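Local coordinates for erythrocyte membrane protein 1 (Plasmodium falciparum, PDB 2XU0) that probably binds host receptors on the red-cell surface through this N-terminal segment and first Duffy-binding-like domain, part of a parasite adhesin involved in rosetting, at residues A[258-261]-A[262-265]. The protein carries 10 engineered substitutions. Sequence-based numbering, arbitrary orientation.
Sequences TINR and EQIW
Asn260 O accepts Ile264 N at 3.2 Å with an N-H...O angle of 170°, and Arg261 O takes Trp265 N at 2.9 Å, so normal i to i+4 bonding resumes just after a kink in helix 249-268. At the kink the amides of Glu262 and Gln263 do not bond directly to Thr258 O and Ile259 O, their usual i-4 acceptors, and two waters bridge the gap. One receives Glu262 N at 3.1 Å and donates to Thr258 O and, weakly, to Ile259 O; the other donates to Ile259 O and takes a weak bond from Gln263 N. Asn260 is where the backbone departs from regular helix geometry.

On one flank the side chains of Asn260 and Gln263 extend alongside each other in the same direction, their amide planes turned 40° apart. Asn260 OD1 comes within 3.2 Å of Gln263 NE2, but the angle is too poor for a hydrogen bond. Each amide is instead matched to the peptide backbone of Gly50: Asn260 OD1 takes its N-H, Gln263 NE2 gives to its carbonyl, and Asn260 ND2 reaches Leu48 O and Trp256 O. Ile264 lays its CD1 against Asn260 O at 3.3 Å, with Asn260 CB 3.7 Å from the same methyl.

Arg261 sets off between its own N and carbonyl carbon (chi1 70°), which lays CG against Glu262 N at 3.3 Å. After a bend at chi3 its NE forms a salt bridge with Asp307 and NH2 bonds Thr304 O, while Trp265 NE1 bonds Cys295 O. Water thus serves the two amides and the Thr258 and Ile259 carbonyls at this kink in the Duffy-binding domain, and the two neighbouring side-chain amides, each bonded to Gly50, probably tie residues 48-50 to the helix through their main chain.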
loop_
_atom_site.group_PDB
_atom_site.type_symbol
_atom_site.label_atom_id
_atom_site.label_comp_id
_atom_site.label_asym_id
_atom_site.label_seq_id
_atom_site.Cartn_x
_atom_site.Cartn_y
_atom_site.Cartn_z
ATOM N N THR A 258 -13.791 -2.433 15.339
ATOM C CA THR A 258 -14.850 -1.510 14.966
ATOM C C THR A 258 -15.149 -0.504 16.062
ATOM O O THR A 258 -15.304 0.678 15.762
ATOM C CB THR A 258 -16.074 -2.306 14.530
ATOM O OG1 THR A 258 -15.677 -3.107 13.413
ATOM C CG2 THR A 258 -17.242 -1.411 14.123
ATOM N N ILE A 259 -15.188 -0.973 17.322
ATOM C CA ILE A 259 -15.491 -0.143 18.475
ATOM C C ILE A 259 -14.376 0.838 18.810
ATOM O O ILE A 259 -14.660 1.999 19.116
ATOM C CB ILE A 259 -15.959 -1.011 19.679
ATOM C CG1 ILE A 259 -17.405 -1.531 19.445
ATOM C CG2 ILE A 259 -15.880 -0.235 21.011
ATOM C CD1 ILE A 259 -17.694 -2.925 20.108
ATOM N N ASN A 260 -13.114 0.404 18.699
ATOM C CA ASN A 260 -11.987 1.246 19.072
ATOM C C ASN A 260 -11.260 1.913 17.938
ATOM O O ASN A 260 -10.313 2.650 18.203
ATOM C CB ASN A 260 -11.013 0.439 19.943
ATOM C CG ASN A 260 -11.629 0.001 21.248
ATOM O OD1 ASN A 260 -11.726 0.773 22.196
ATOM N ND2 ASN A 260 -12.154 -1.202 21.283
ATOM N N ARG A 261 -11.660 1.661 16.679
ATOM C CA ARG A 261 -10.949 2.199 15.504
ATOM C C ARG A 261 -10.762 3.708 15.495
ATOM O O ARG A 261 -9.746 4.185 15.017
ATOM C CB ARG A 261 -11.546 1.684 14.175
ATOM C CG ARG A 261 -12.937 2.239 13.851
ATOM C CD ARG A 261 -13.558 1.569 12.638
ATOM N NE ARG A 261 -12.902 1.943 11.380
ATOM C CZ ARG A 261 -13.237 2.984 10.632
ATOM N NH1 ARG A 261 -14.212 3.801 11.017
ATOM N NH2 ARG A 261 -12.608 3.214 9.493
ATOM N N GLU A 262 -11.734 4.454 16.048
ATOM C CA GLU A 262 -11.691 5.909 16.092
ATOM C C GLU A 262 -10.523 6.436 16.919
ATOM O O GLU A 262 -9.807 7.288 16.420
ATOM C CB GLU A 262 -13.025 6.469 16.578
ATOM C CG GLU A 262 -13.040 7.982 16.564
ATOM C CD GLU A 262 -14.291 8.580 17.171
ATOM O OE1 GLU A 262 -14.160 9.387 18.119
ATOM O OE2 GLU A 262 -15.399 8.250 16.691
ATOM N N GLN A 263 -10.331 5.937 18.156
ATOM C CA GLN A 263 -9.210 6.306 19.054
ATOM C C GLN A 263 -7.890 5.845 18.444
ATOM O O GLN A 263 -6.896 6.589 18.467
ATOM C CB GLN A 263 -9.332 5.620 20.423
ATOM C CG GLN A 263 -10.669 5.722 21.110
ATOM C CD GLN A 263 -10.627 4.998 22.426
ATOM O OE1 GLN A 263 -9.934 5.413 23.364
ATOM N NE2 GLN A 263 -11.357 3.886 22.513
ATOM N N ILE A 264 -7.880 4.629 17.860
ATOM C CA ILE A 264 -6.691 4.099 17.181
ATOM C C ILE A 264 -6.247 5.072 16.058
ATOM O O ILE A 264 -5.060 5.414 15.979
ATOM C CB ILE A 264 -6.894 2.621 16.719
ATOM C CG1 ILE A 264 -6.955 1.680 17.968
ATOM C CG2 ILE A 264 -5.742 2.167 15.748
ATOM C CD1 ILE A 264 -7.907 0.375 17.868
ATOM N N TRP A 265 -7.207 5.570 15.242
ATOM C CA TRP A 265 -6.900 6.534 14.161
ATOM C C TRP A 265 -6.326 7.822 14.759
ATOM O O TRP A 265 -5.443 8.423 14.147
ATOM C CB TRP A 265 -8.153 6.875 13.340
ATOM C CG TRP A 265 -7.879 7.872 12.226
ATOM C CD1 TRP A 265 -8.187 9.200 12.219
ATOM C CD2 TRP A 265 -7.152 7.624 11.015
ATOM N NE1 TRP A 265 -7.662 9.802 11.102
ATOM C CE2 TRP A 265 -7.076 8.844 10.316
ATOM C CE3 TRP A 265 -6.579 6.473 10.436
ATOM C CZ2 TRP A 265 -6.427 8.956 9.085
ATOM C CZ3 TRP A 265 -5.933 6.588 9.220
ATOM C CH2 TRP A 265 -5.895 7.801 8.536
HETATM O O HOH W 1 -14.654 3.476 16.550
HETATM O O HOH W 2 -13.054 4.367 19.478
#